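Local coordinates for Ets DNA-binding protein pokkuri (Drosophila melanogaster, PDB 1SV0) that represses transcription as an Ets-family DNA-binding protein that negatively regulates photoreceptor development, represented here by its SAM (Pointed) domain, at residues G62-L65 / H66-Q70; R11-R15 / E16-V20. The protein carries 1 engineered substitution. All blocks are in the same frame, centred on the assembly; numbering follows the deposited sequence.

Interaction 1: G62-L65 / H66-Q70; sequences GDVL and HNVLQ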
ATOM      1  N   GLY A  62      -4.665  -5.763  -0.023  1.00 31.67           N
ATOM      2  CA  GLY A  62      -5.880  -5.655  -0.810  1.00 30.87           C
ATOM      3  C   GLY A  62      -6.616  -4.340  -0.631  1.00 31.45           C
ATOM      4  O   GLY A  62      -7.151  -3.791  -1.601  1.00 30.97           O
ATOM      5  N   ASP A  63      -6.641  -3.823   0.594  1.00 29.32           N
ATOM      6  CA  ASP A  63      -7.336  -2.570   0.853  1.00 31.25           C
ATOM      7  C   ASP A  63      -6.663  -1.394   0.160  1.00 31.58           C
ATOM      8  O   ASP A  63      -7.342  -0.488  -0.320  1.00 30.76           O
ATOM      9  CB  ASP A  63      -7.474  -2.308   2.363  1.00 32.94           C
ATOM     10  CG  ASP A  63      -6.142  -2.362   3.113  1.00 34.84           C
ATOM     11  OD1 ASP A  63      -6.173  -2.168   4.347  1.00 36.21           O
ATOM     12  OD2 ASP A  63      -5.077  -2.594   2.498  1.00 35.17           O
ATOM     13  N   VAL A  64      -5.334  -1.411   0.095  1.00 30.31           N
ATOM     14  CA  VAL A  64      -4.604  -0.351  -0.591  1.00 29.99           C
ATOM     15  C   VAL A  64      -4.973  -0.380  -2.079  1.00 28.18           C
ATOM     16  O   VAL A  64      -5.347   0.641  -2.655  1.00 27.77           O
ATOM     17  CB  VAL A  64      -3.074  -0.535  -0.469  1.00 30.09           C
ATOM     18  CG1 VAL A  64      -2.353   0.477  -1.364  1.00 30.22           C
ATOM     19  CG2 VAL A  64      -2.646  -0.361   0.980  1.00 33.76           C
ATOM     20  N   LEU A  65      -4.868  -1.554  -2.695  1.00 28.12           N
ATOM     21  CA  LEU A  65      -5.193  -1.704  -4.117  1.00 28.96           C
ATOM     22  C   LEU A  65      -6.608  -1.230  -4.406  1.00 28.09           C
ATOM     23  O   LEU A  65      -6.851  -0.525  -5.384  1.00 29.59           O
ATOM     24  CB  LEU A  65      -5.065  -3.168  -4.555  1.00 30.79           C
ATOM     25  CG  LEU A  65      -3.668  -3.777  -4.507  1.00 35.85           C
ATOM     26  CD1 LEU A  65      -3.744  -5.240  -4.931  1.00 37.00           C
ATOM     27  CD2 LEU A  65      -2.732  -2.988  -5.432  1.00 36.30           C
ATOM     28  N   HIS A  66      -7.544  -1.634  -3.557  1.00 28.20           N
ATOM     29  CA  HIS A  66      -8.936  -1.240  -3.723  1.00 30.82           C
ATOM     30  C   HIS A  66      -9.056   0.278  -3.703  1.00 30.76           C
ATOM     31  O   HIS A  66      -9.670   0.875  -4.585  1.00 29.38           O
ATOM     32  CB  HIS A  66      -9.791  -1.851  -2.609  1.00 30.86           C
ATOM     33  CG  HIS A  66     -11.219  -1.405  -2.621  1.00 32.80           C
ATOM     34  ND1 HIS A  66     -11.676  -0.349  -1.864  1.00 33.01           N
ATOM     35  CD2 HIS A  66     -12.296  -1.886  -3.285  1.00 34.52           C
ATOM     36  CE1 HIS A  66     -12.974  -0.201  -2.057  1.00 32.97           C
ATOM     37  NE2 HIS A  66     -13.376  -1.121  -2.915  1.00 34.80           N
ATOM     38  N   ASN A  67      -8.456   0.907  -2.701  1.00 32.25           N
ATOM     39  CA  ASN A  67      -8.536   2.355  -2.609  1.00 35.20           C
ATOM     40  C   ASN A  67      -7.911   3.048  -3.806  1.00 34.31           C
ATOM     41  O   ASN A  67      -8.454   4.036  -4.305  1.00 34.97           O
ATOM     42  CB  ASN A  67      -7.914   2.841  -1.303  1.00 36.66           C
ATOM     43  CG  ASN A  67      -8.744   2.444  -0.104  1.00 41.70           C
ATOM     44  OD1 ASN A  67      -9.971   2.394  -0.191  1.00 45.15           O
ATOM     45  ND2 ASN A  67      -8.092   2.167   1.020  1.00 42.23           N
ATOM     46  N   VAL A  68      -6.787   2.529  -4.286  1.00 33.34           N
ATOM     47  CA  VAL A  68      -6.151   3.137  -5.446  1.00 33.28           C
ATOM     48  C   VAL A  68      -7.105   3.067  -6.633  1.00 32.88           C
ATOM     49  O   VAL A  68      -7.303   4.056  -7.345  1.00 30.11           O
ATOM     50  CB  VAL A  68      -4.847   2.419  -5.826  1.00 32.93           C
ATOM     51  CG1 VAL A  68      -4.361   2.920  -7.179  1.00 32.66           C
ATOM     52  CG2 VAL A  68      -3.791   2.680  -4.766  1.00 32.68           C
ATOM     53  N   LEU A  69      -7.692   1.895  -6.844  1.00 31.38           N
ATOM     54  CA  LEU A  69      -8.622   1.714  -7.950  1.00 32.61           C
ATOM     55  C   LEU A  69      -9.801   2.678  -7.820  1.00 31.86           C
ATOM     56  O   LEU A  69     -10.145   3.368  -8.776  1.00 32.47           O
ATOM     57  CB  LEU A  69      -9.121   0.267  -7.987  1.00 32.68           C
ATOM     58  CG  LEU A  69     -10.100  -0.119  -9.096  1.00 33.91           C
ATOM     59  CD1 LEU A  69      -9.482   0.212 -10.448  1.00 32.74           C
ATOM     60  CD2 LEU A  69     -10.437  -1.625  -9.000  1.00 31.60           C
ATOM     61  N   GLN A  70     -10.418   2.722  -6.643  1.00 33.19           N
ATOM     62  CA  GLN A  70     -11.551   3.621  -6.411  1.00 36.65           C
ATOM     63  C   GLN A  70     -11.133   5.060  -6.741  1.00 38.10           C
ATOM     64  O   GLN A  70     -11.891   5.819  -7.349  1.00 36.69           O
ATOM     65  CB  GLN A  70     -12.000   3.550  -4.949  1.00 38.41           C
ATOM     66  CG  GLN A  70     -13.115   2.552  -4.599  1.00 42.16           C
ATOM     67  CD  GLN A  70     -13.430   1.529  -5.682  1.00 42.65           C
ATOM     68  OE1 GLN A  70     -14.343   1.722  -6.483  1.00 42.71           O
ATOM     69  NE2 GLN A  70     -12.675   0.434  -5.703  1.00 42.83           N
TER

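Interaction 2: R11-R15 / E16-V20; sequences RLWSR and EDVLV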
ATOM      1  N   ARG A  11     -13.304   1.317 -15.288  1.00 42.15           N
ATOM      2  CA  ARG A  11     -14.493   0.535 -15.590  1.00 42.86           C
ATOM      3  C   ARG A  11     -14.531   0.093 -17.048  1.00 42.25           C
ATOM      4  O   ARG A  11     -15.305  -0.791 -17.412  1.00 43.43           O
ATOM      5  CB  ARG A  11     -15.747   1.342 -15.251  1.00 45.68           C
ATOM      6  CG  ARG A  11     -15.993   1.484 -13.759  1.00 47.22           C
ATOM      7  CD  ARG A  11     -17.159   2.414 -13.481  1.00 49.08           C
ATOM      8  NE  ARG A  11     -16.770   3.819 -13.557  1.00 51.29           N
ATOM      9  CZ  ARG A  11     -17.382   4.725 -14.312  1.00 54.08           C
ATOM     10  NH1 ARG A  11     -18.414   4.372 -15.067  1.00 55.44           N
ATOM     11  NH2 ARG A  11     -16.969   5.988 -14.301  1.00 53.96           N
ATOM     12  N   LEU A  12     -13.688   0.696 -17.880  1.00 41.60           N
ATOM     13  CA  LEU A  12     -13.644   0.348 -19.295  1.00 40.74           C
ATOM     14  C   LEU A  12     -12.452  -0.549 -19.638  1.00 39.78           C
ATOM     15  O   LEU A  12     -12.247  -0.903 -20.797  1.00 39.67           O
ATOM     16  CB  LEU A  12     -13.590   1.619 -20.145  1.00 42.35           C
ATOM     17  CG  LEU A  12     -14.725   2.624 -19.918  1.00 45.24           C
ATOM     18  CD1 LEU A  12     -14.562   3.801 -20.861  1.00 45.93           C
ATOM     19  CD2 LEU A  12     -16.070   1.952 -20.143  1.00 46.60           C
ATOM     20  N   TRP A  13     -11.674  -0.927 -18.632  1.00 36.33           N
ATOM     21  CA  TRP A  13     -10.506  -1.770 -18.869  1.00 35.75           C
ATOM     22  C   TRP A  13     -10.821  -3.164 -19.372  1.00 34.52           C
ATOM     23  O   TRP A  13     -11.799  -3.784 -18.960  1.00 33.88           O
ATOM     24  CB  TRP A  13      -9.658  -1.902 -17.595  1.00 32.99           C
ATOM     25  CG  TRP A  13      -8.956  -0.650 -17.198  1.00 33.50           C
ATOM     26  CD1 TRP A  13      -8.791   0.474 -17.958  1.00 33.18           C
ATOM     27  CD2 TRP A  13      -8.280  -0.401 -15.960  1.00 32.04           C
ATOM     28  NE1 TRP A  13      -8.054   1.408 -17.269  1.00 33.13           N
ATOM     29  CE2 TRP A  13      -7.725   0.894 -16.040  1.00 31.68           C
ATOM     30  CE3 TRP A  13      -8.089  -1.149 -14.789  1.00 32.18           C
ATOM     31  CZ2 TRP A  13      -6.987   1.460 -14.996  1.00 31.00           C
ATOM     32  CZ3 TRP A  13      -7.352  -0.581 -13.744  1.00 32.03           C
ATOM     33  CH2 TRP A  13      -6.812   0.709 -13.860  1.00 31.54           C
ATOM     34  N   SER A  14      -9.973  -3.655 -20.269  1.00 34.61           N
ATOM     35  CA  SER A  14     -10.109  -5.006 -20.803  1.00 35.85           C
ATOM     36  C   SER A  14      -9.465  -5.904 -19.745  1.00 36.45           C
ATOM     37  O   SER A  14      -8.938  -5.400 -18.751  1.00 33.87           O
ATOM     38  CB  SER A  14      -9.330  -5.129 -22.114  1.00 36.61           C
ATOM     39  OG  SER A  14      -7.937  -4.940 -21.885  1.00 36.18           O
ATOM     40  N   ARG A  15      -9.497  -7.220 -19.945  1.00 37.17           N
ATOM     41  CA  ARG A  15      -8.870  -8.123 -18.983  1.00 37.42           C
ATOM     42  C   ARG A  15      -7.363  -7.869 -18.940  1.00 37.21           C
ATOM     43  O   ARG A  15      -6.757  -7.854 -17.863  1.00 32.99           O
ATOM     44  CB  ARG A  15      -9.114  -9.591 -19.350  1.00 40.78           C
ATOM     45  CG  ARG A  15     -10.486 -10.120 -18.962  1.00 45.99           C
ATOM     46  CD  ARG A  15     -10.558 -11.632 -19.142  1.00 50.06           C
ATOM     47  NE  ARG A  15     -11.768 -12.201 -18.547  1.00 53.66           N
ATOM     48  CZ  ARG A  15     -12.006 -13.506 -18.438  1.00 55.85           C
ATOM     49  NH1 ARG A  15     -11.119 -14.387 -18.887  1.00 56.39           N
ATOM     50  NH2 ARG A  15     -13.128 -13.933 -17.868  1.00 57.46           N
ATOM     51  N   GLU A  16      -6.757  -7.674 -20.109  1.00 35.79           N
ATOM     52  CA  GLU A  16      -5.326  -7.436 -20.145  1.00 36.09           C
ATOM     53  C   GLU A  16      -4.968  -6.086 -19.535  1.00 34.49           C
ATOM     54  O   GLU A  16      -3.884  -5.938 -18.973  1.00 34.77           O
ATOM     55  CB  GLU A  16      -4.780  -7.539 -21.572  1.00 39.77           C
ATOM     56  CG  GLU A  16      -3.247  -7.400 -21.637  1.00 44.43           C
ATOM     57  CD  GLU A  16      -2.513  -8.237 -20.576  1.00 47.95           C
ATOM     58  OE1 GLU A  16      -2.694  -9.480 -20.557  1.00 49.47           O
ATOM     59  OE2 GLU A  16      -1.752  -7.652 -19.763  1.00 42.65           O
ATOM     60  N   ASP A  17      -5.866  -5.107 -19.635  1.00 33.38           N
ATOM     61  CA  ASP A  17      -5.614  -3.790 -19.036  1.00 32.93           C
ATOM     62  C   ASP A  17      -5.561  -4.002 -17.526  1.00 31.14           C
ATOM     63  O   ASP A  17      -4.713  -3.437 -16.837  1.00 30.76           O
ATOM     64  CB  ASP A  17      -6.741  -2.789 -19.330  1.00 34.74           C
ATOM     65  CG  ASP A  17      -6.795  -2.353 -20.789  1.00 39.51           C
ATOM     66  OD1 ASP A  17      -5.723  -2.215 -21.417  1.00 37.43           O
ATOM     67  OD2 ASP A  17      -7.919  -2.125 -21.298  1.00 40.14           O
ATOM     68  N   VAL A  18      -6.485  -4.820 -17.026  1.00 29.15           N
ATOM     69  CA  VAL A  18      -6.561  -5.120 -15.604  1.00 29.06           C
ATOM     70  C   VAL A  18      -5.261  -5.758 -15.114  1.00 27.26           C
ATOM     71  O   VAL A  18      -4.772  -5.429 -14.033  1.00 27.69           O
ATOM     72  CB  VAL A  18      -7.764  -6.063 -15.294  1.00 28.56           C
ATOM     73  CG1 VAL A  18      -7.628  -6.673 -13.905  1.00 24.68           C
ATOM     74  CG2 VAL A  18      -9.067  -5.272 -15.373  1.00 29.57           C
ATOM     75  N   LEU A  19      -4.687  -6.656 -15.906  1.00 28.33           N
ATOM     76  CA  LEU A  19      -3.451  -7.308 -15.489  1.00 27.92           C
ATOM     77  C   LEU A  19      -2.281  -6.329 -15.466  1.00 27.18           C
ATOM     78  O   LEU A  19      -1.434  -6.398 -14.581  1.00 26.95           O
ATOM     79  CB  LEU A  19      -3.127  -8.493 -16.400  1.00 30.00           C
ATOM     80  CG  LEU A  19      -4.165  -9.625 -16.413  1.00 34.45           C
ATOM     81  CD1 LEU A  19      -3.677 -10.745 -17.326  1.00 36.41           C
ATOM     82  CD2 LEU A  19      -4.392 -10.155 -15.008  1.00 33.87           C
ATOM     83  N   VAL A  20      -2.227  -5.438 -16.455  1.00 28.44           N
ATOM     84  CA  VAL A  20      -1.162  -4.438 -16.536  1.00 28.69           C
ATOM     85  C   VAL A  20      -1.204  -3.585 -15.276  1.00 26.75           C
ATOM     86  O   VAL A  20      -0.181  -3.356 -14.633  1.00 26.42           O
ATOM     87  CB  VAL A  20      -1.338  -3.534 -17.777  1.00 28.86           C
ATOM     88  CG1 VAL A  20      -0.504  -2.264 -17.637  1.00 29.72           C
ATOM     89  CG2 VAL A  20      -0.926  -4.301 -19.029  1.00 29.45           C
TER

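Interaction 1: G62-L65 / H66-Q70
Asn67 keeps CG beside its own backbone N (chi1 -69°), and this swings its amide end back over the carbonyl of Asp63, one turn earlier. Val68 has CG1 anti to the backbone N (chi1 170°), which leaves CG2 on the side of Val64. Asn67 ND2 comes within 3.1 Å of Asp63 O, but the angle is poor and no hydrogen bond results. The same oxygen is bonded by Asn67 N at 3.0 Å, so the helix bond already holds it. The other end of the amide, OD1, accepts from Arg51 on helix 51-57. With an alanine here, Arg51 would probably lose that acceptor, and its guanidinium group would be freer to turn.

All of this belongs to the first turns of helix 62-77, the C-terminal helix of the SAM (Pointed) domain. In polymer-forming SAM domains the N-terminal part of this helix belongs to the end-helix surface. The same use is seen here: Asp63 OD1 makes a salt bridge to Arg60 of the modulator of the activity of Ets chain, and Met56 of that chain packs on Val64 and Asn67.

Val68 CG2 lies 4.3 Å from Val64 CG1, a loose apolar touch. Alongside it runs the backbone bond from Val68 N to Val64 O (2.9 Å). Leu65 and Leu69 are joined through the main chain, Leu69 N to Leu65 O at 2.9 Å, and both side chains pack on Phe54. His66 O has two donors from one residue: Gln70 N, and Gln70 NE2 at 3.2 Å. The second comes from above the carbonyl plane, and Gln70 NE2 also sits over one face of the His66 ring, offset toward its rim.

Interaction 2: R11-R15 / E16-V20
Ser14 and Asp17 exchange two hydrogen bonds and form a capping box at the start of helix 15-28. Ser14 is the N-cap. Its OG accepts from Asp17 N at 3.1 Å, and in return Ser14 N donates to Asp17 OD2 at 2.8 Å. The second bond is almost straight (175°). It meets the carboxylate on the anti side, somewhat out of its plane. Asp17 has CG beside its backbone N (chi1 -70°), which points the carboxylate back at the cap. The first helical backbone bonds follow, with Val18 N donating to Ser14 O at 3.1 Å.

The tight side is the inner one. Trp13 CB rests 3.5 Å from Asp17 CB. Val18 CG2 reaches Trp13 CB at 4.1 Å and lies at the edge of the indole, near its plane. The ring itself is buried against Leu69 and Leu72 of helix 62-77, and its NE1 donates to Pro7 O.

The outer side is loose. Arg15 is exposed, its chain extended from CG to NE; of its side chain, CB alone comes close to the following segment, at Glu16 N. Glu16 is exposed too, with its CB 4.1 Å from Ser14 OG.

The box gives backbone N-H groups at the helix start side-chain acceptors. A negative charge on Asp17 at this end would probably also suit the helix dipole.

From the N terminus, residues 11-15 lead into helix 15-28, and interaction 2 caps its start. The chain then runs through helices 43-46 and 51-57 before interaction 1 forms at the beginning of helix 62-77. Each contact is local and closes no more than a helical turn. The two are in series, neither nested nor crossed, with centres about 15 Å apart on opposite sides of the chain's centre. They still meet in the core: Leu69 CD1 lies 4.0 Å from Trp13 CZ3. Phe21 of helix 15-28 adds a second link, touching both Trp13 and Val68. The loop before helix 15-28, and the helix itself through Phe21, are thus joined to helix 62-77 by apolar side chains.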